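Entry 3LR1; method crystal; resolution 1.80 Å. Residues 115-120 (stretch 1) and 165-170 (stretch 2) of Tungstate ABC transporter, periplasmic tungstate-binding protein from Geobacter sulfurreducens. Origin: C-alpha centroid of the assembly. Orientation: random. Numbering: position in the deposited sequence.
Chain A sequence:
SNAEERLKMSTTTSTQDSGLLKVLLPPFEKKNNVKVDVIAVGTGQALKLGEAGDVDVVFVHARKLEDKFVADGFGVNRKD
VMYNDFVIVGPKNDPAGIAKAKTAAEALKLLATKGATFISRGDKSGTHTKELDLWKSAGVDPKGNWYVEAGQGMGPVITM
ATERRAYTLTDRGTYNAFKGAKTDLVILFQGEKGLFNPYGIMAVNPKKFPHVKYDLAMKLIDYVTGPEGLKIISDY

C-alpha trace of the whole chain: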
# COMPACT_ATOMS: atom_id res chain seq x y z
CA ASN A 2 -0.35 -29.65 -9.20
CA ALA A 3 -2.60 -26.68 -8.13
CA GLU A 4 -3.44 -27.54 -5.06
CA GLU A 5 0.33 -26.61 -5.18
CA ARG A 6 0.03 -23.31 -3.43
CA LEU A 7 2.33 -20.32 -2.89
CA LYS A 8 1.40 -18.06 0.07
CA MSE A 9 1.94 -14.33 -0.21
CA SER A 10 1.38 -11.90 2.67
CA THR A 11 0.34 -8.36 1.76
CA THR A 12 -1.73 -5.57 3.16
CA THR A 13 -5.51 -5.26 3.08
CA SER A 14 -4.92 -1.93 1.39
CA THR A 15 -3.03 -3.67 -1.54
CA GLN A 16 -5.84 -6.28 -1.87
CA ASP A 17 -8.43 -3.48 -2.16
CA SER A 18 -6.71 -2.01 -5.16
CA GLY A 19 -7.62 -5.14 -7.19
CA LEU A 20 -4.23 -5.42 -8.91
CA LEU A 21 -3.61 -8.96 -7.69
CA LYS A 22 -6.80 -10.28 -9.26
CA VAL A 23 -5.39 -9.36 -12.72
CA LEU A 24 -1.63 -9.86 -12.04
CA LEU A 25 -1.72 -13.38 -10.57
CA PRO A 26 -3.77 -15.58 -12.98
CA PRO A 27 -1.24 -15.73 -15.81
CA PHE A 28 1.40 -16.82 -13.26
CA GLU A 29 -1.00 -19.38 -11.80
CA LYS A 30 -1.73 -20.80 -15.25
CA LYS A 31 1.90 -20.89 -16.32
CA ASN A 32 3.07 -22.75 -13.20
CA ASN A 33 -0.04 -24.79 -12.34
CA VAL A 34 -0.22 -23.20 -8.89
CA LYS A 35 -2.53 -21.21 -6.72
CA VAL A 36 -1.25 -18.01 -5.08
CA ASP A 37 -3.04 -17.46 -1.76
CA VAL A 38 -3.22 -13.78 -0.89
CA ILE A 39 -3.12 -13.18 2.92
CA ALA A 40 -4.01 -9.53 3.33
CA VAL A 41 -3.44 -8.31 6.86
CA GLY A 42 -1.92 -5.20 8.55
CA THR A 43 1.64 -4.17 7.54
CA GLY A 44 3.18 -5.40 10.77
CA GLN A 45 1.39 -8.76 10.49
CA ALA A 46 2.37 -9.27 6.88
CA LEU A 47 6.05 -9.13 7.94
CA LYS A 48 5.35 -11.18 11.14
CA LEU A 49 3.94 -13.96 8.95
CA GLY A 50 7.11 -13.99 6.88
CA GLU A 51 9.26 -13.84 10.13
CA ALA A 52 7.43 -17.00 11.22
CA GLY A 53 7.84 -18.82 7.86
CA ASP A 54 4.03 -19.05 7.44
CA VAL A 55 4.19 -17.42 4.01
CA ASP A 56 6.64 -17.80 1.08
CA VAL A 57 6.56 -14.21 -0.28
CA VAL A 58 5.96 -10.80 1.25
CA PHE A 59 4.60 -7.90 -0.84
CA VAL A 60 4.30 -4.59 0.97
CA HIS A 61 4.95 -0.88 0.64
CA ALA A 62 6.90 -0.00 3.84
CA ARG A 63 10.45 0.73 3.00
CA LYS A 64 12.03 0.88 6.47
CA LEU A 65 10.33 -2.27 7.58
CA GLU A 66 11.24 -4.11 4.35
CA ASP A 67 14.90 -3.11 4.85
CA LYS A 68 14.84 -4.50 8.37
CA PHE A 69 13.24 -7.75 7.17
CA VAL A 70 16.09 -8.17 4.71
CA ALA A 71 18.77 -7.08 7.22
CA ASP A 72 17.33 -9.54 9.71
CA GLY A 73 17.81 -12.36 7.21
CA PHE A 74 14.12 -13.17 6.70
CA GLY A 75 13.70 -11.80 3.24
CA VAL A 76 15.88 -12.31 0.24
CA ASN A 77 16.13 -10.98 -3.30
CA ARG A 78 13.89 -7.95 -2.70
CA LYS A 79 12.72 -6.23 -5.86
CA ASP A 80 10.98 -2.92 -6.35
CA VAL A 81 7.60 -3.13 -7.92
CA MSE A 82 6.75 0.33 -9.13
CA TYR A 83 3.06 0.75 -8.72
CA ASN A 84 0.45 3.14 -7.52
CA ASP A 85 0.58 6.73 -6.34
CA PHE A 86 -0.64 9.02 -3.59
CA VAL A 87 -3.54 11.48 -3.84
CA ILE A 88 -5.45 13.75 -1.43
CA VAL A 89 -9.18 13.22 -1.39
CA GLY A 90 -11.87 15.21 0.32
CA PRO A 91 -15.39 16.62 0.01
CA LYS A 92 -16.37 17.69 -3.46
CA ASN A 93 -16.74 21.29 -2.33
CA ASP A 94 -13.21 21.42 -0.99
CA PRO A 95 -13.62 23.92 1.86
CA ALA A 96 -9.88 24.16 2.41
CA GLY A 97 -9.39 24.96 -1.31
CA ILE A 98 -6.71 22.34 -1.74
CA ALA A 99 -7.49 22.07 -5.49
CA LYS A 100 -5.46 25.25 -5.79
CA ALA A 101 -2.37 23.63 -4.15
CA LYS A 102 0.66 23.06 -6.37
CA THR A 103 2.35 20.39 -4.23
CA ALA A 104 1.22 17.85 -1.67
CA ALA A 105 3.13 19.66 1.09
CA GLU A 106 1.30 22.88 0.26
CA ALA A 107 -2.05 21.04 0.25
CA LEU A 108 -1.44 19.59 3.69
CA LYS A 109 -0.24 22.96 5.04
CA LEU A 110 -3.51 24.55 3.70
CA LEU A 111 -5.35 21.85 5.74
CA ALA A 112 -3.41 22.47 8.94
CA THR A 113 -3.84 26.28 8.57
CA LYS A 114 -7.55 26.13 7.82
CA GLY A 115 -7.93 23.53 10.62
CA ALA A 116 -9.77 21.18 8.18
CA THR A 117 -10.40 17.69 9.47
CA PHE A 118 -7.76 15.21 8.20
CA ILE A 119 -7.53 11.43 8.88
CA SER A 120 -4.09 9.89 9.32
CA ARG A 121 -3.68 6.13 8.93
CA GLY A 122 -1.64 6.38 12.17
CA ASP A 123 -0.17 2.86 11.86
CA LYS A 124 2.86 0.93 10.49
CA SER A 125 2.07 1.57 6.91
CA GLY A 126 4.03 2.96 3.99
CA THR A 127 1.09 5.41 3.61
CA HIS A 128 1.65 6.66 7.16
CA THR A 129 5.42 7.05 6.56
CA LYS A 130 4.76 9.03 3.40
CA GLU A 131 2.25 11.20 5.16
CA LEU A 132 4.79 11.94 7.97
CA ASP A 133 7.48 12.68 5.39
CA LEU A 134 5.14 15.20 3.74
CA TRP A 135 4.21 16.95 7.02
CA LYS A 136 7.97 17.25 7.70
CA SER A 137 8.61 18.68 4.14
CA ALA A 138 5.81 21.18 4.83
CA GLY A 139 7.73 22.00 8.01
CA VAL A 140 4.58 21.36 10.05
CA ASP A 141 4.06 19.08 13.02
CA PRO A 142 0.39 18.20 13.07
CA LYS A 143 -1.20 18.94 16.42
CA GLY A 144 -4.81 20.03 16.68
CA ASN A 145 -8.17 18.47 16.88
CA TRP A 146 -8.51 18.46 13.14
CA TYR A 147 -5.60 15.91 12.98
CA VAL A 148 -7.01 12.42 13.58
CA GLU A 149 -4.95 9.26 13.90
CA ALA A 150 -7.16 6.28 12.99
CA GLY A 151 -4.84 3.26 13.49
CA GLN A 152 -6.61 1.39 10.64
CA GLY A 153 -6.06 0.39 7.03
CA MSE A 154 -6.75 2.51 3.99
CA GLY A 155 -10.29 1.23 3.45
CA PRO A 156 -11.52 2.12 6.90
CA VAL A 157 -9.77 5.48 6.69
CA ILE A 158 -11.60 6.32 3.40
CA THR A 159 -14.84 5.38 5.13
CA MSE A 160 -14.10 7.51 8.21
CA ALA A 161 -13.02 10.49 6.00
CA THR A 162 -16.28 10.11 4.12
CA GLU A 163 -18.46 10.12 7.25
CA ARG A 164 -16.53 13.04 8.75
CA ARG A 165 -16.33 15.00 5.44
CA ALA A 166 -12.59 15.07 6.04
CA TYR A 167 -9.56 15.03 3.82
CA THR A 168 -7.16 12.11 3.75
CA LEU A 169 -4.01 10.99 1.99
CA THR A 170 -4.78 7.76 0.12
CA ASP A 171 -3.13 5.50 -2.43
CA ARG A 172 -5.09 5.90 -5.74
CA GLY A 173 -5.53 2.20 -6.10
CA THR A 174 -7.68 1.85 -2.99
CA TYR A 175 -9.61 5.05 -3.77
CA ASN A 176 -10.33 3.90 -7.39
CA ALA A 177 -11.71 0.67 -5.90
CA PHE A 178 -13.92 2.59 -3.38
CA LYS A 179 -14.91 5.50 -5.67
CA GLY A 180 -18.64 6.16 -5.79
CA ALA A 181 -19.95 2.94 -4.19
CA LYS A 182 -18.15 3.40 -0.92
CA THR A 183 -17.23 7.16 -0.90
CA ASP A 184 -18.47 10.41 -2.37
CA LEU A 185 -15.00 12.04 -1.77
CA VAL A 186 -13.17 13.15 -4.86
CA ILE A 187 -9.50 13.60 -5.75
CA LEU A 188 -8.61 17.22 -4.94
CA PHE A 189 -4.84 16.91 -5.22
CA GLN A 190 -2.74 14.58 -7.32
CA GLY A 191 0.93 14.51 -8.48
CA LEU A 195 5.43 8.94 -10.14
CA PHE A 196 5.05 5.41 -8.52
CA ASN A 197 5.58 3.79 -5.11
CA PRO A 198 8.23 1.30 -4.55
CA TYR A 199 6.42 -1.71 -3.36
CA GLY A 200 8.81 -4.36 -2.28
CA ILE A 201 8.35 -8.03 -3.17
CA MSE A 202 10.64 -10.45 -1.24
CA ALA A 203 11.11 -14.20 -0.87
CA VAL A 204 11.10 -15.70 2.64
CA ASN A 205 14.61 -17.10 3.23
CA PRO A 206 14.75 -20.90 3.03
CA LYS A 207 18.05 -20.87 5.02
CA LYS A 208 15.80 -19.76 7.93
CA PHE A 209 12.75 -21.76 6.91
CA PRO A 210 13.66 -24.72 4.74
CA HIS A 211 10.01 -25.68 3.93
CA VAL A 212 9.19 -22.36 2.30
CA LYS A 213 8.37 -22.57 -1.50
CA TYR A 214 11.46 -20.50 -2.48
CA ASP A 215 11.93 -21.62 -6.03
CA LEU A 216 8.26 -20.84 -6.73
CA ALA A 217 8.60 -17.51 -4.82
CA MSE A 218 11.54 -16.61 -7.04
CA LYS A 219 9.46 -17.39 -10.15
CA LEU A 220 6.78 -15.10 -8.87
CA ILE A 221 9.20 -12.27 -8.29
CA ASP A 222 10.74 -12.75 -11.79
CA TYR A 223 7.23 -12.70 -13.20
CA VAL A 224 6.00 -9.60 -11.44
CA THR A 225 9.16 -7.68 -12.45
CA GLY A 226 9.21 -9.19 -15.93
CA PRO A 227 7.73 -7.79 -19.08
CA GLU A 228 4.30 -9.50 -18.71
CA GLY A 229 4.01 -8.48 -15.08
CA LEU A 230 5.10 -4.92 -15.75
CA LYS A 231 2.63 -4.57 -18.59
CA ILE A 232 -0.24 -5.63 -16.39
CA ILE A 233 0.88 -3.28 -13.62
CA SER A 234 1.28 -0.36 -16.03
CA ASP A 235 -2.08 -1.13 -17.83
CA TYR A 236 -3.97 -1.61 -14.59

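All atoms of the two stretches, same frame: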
# COMPACT_ATOMS: atom_id res chain seq x y z
N GLY A 115 -7.40 24.40 9.61
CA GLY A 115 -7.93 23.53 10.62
C GLY A 115 -8.98 22.56 10.08
O GLY A 115 -9.90 22.20 10.82
N ALA A 116 -8.84 22.11 8.81
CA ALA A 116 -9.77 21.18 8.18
C ALA A 116 -9.48 19.75 8.64
O ALA A 116 -8.33 19.34 8.75
CB ALA A 116 -9.67 21.25 6.66
N THR A 117 -10.54 19.01 8.93
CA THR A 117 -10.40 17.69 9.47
C THR A 117 -9.64 16.80 8.49
O THR A 117 -9.96 16.82 7.30
CB THR A 117 -11.74 17.10 9.78
OG1 THR A 117 -12.42 17.98 10.70
CG2 THR A 117 -11.55 15.78 10.44
N PHE A 118 -8.65 16.06 9.00
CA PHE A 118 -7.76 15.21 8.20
C PHE A 118 -7.52 13.88 8.97
O PHE A 118 -7.13 13.88 10.15
CB PHE A 118 -6.40 15.89 7.91
CG PHE A 118 -5.39 14.99 7.22
CD1 PHE A 118 -5.28 14.97 5.83
CD2 PHE A 118 -4.59 14.15 7.97
CE1 PHE A 118 -4.39 14.12 5.21
CE2 PHE A 118 -3.66 13.31 7.36
CZ PHE A 118 -3.58 13.26 5.99
N ILE A 119 -7.73 12.75 8.27
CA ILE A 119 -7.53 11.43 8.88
C ILE A 119 -6.18 10.83 8.46
O ILE A 119 -5.95 10.52 7.25
CB ILE A 119 -8.62 10.45 8.44
CG1 ILE A 119 -10.00 11.11 8.39
CG2 ILE A 119 -8.63 9.24 9.33
CD1 ILE A 119 -10.49 11.82 9.70
N SER A 120 -5.33 10.61 9.46
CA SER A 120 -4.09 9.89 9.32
C SER A 120 -4.37 8.40 9.43
O SER A 120 -5.23 8.00 10.17
CB SER A 120 -3.14 10.29 10.43
OG SER A 120 -1.92 9.62 10.37
N ARG A 165 -16.58 14.01 6.49
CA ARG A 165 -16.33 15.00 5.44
C ARG A 165 -14.95 15.64 5.60
O ARG A 165 -14.78 16.89 5.58
CB ARG A 165 -17.47 16.01 5.44
CG ARG A 165 -18.67 15.34 4.80
CD ARG A 165 -19.79 15.63 5.60
NE ARG A 165 -19.84 17.08 5.79
CZ ARG A 165 -20.33 17.70 6.87
NH1 ARG A 165 -20.81 16.98 7.89
NH2 ARG A 165 -20.31 19.03 6.91
N ALA A 166 -13.99 14.74 5.76
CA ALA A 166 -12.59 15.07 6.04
C ALA A 166 -11.78 14.83 4.77
O ALA A 166 -12.28 14.26 3.77
CB ALA A 166 -12.02 14.22 7.23
N TYR A 167 -10.55 15.34 4.80
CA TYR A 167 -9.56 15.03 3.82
C TYR A 167 -8.71 13.86 4.34
O TYR A 167 -8.62 13.61 5.53
CB TYR A 167 -8.66 16.24 3.59
CG TYR A 167 -9.32 17.46 3.04
CD1 TYR A 167 -9.22 17.76 1.68
CD2 TYR A 167 -9.98 18.37 3.86
CE1 TYR A 167 -9.79 18.91 1.16
CE2 TYR A 167 -10.55 19.54 3.32
CZ TYR A 167 -10.45 19.80 1.98
OH TYR A 167 -11.01 20.97 1.42
N THR A 168 -8.10 13.14 3.42
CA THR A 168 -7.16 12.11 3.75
C THR A 168 -6.21 11.88 2.58
O THR A 168 -6.58 12.12 1.40
CB THR A 168 -7.88 10.77 4.20
OG1 THR A 168 -6.89 9.92 4.82
CG2 THR A 168 -8.53 10.03 3.02
N LEU A 169 -5.00 11.43 2.92
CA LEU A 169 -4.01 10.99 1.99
C LEU A 169 -4.27 9.50 1.76
O LEU A 169 -4.36 8.73 2.72
CB LEU A 169 -2.59 11.23 2.53
CG LEU A 169 -1.47 10.81 1.62
CD1 LEU A 169 -1.25 11.89 0.46
CD2 LEU A 169 -0.18 10.57 2.46
N THR A 170 -4.48 9.14 0.49
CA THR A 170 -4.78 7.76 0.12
C THR A 170 -3.98 7.32 -1.08
O THR A 170 -3.65 8.12 -1.94
CB THR A 170 -6.33 7.53 -0.15
OG1 THR A 170 -6.58 6.14 -0.42
CG2 THR A 170 -6.86 8.35 -1.33
O HOH W 1 -3.92 9.56 5.38

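Two short stretches, far apart in sequence, meet as neighbouring parallel strands, joined by two backbone hydrogen bonds, one side-chain hydrogen bond and a bridging water, with apolar side chains packed around them. The backbone bonds both centre on Tyr167. Tyr167 N donates to Thr117 O at 3.0 Å, and Tyr167 O accepts from Ile119 N at 3.0 Å. Both are nearly straight. Phe118 lies between these two partners, and its CA comes within 3.2 Å of Tyr167 O in a CA-H...O contact.

Beyond this point the strands diverge, and a side chain takes over. Thr168 OG1 donates to Ile119 O at 2.7 Å. The chi1 of Thr168 is t, and its hydroxyl reaches the carbonyl directly. Water 1 continues the link, donating to Ile119 O at 2.9 Å and to Leu169 O at 2.8 Å.

Phe118 and Tyr167 share one face of the sheet. Phe118 CD1 lies 4.2 Å from Tyr167 CB. The Phe118 ring leans over the second strand, so that its CZ comes within 4.1 Å of Leu169 CB. An apolar ring suits this buried place. Ala116 CB packs 3.9 Å from Tyr167 CE2, while Tyr167 OH is hydrogen-bonded elsewhere in the structure.

Ile119 and Thr168 point to the other face. The long arm of Ile119 runs back along the strands, and its CD1 reaches Ala166 CB at 3.8 Å. The Ala166 methyl points toward the first stretch and is buried there. Ala166 CB lies 3.3 Å from Thr117 O and 3.6 Å from Thr117 CG2, a close fit for a small side chain.

The contact fades at its ends. Gly115, whose positive phi suits glycine, follows a helix and touches nothing opposite. Arg165 closes another helix in a Schellman motif and points away. Ser120 and Thr170 make no contact. The two stretches bury 346 Å² between them, both sides summed.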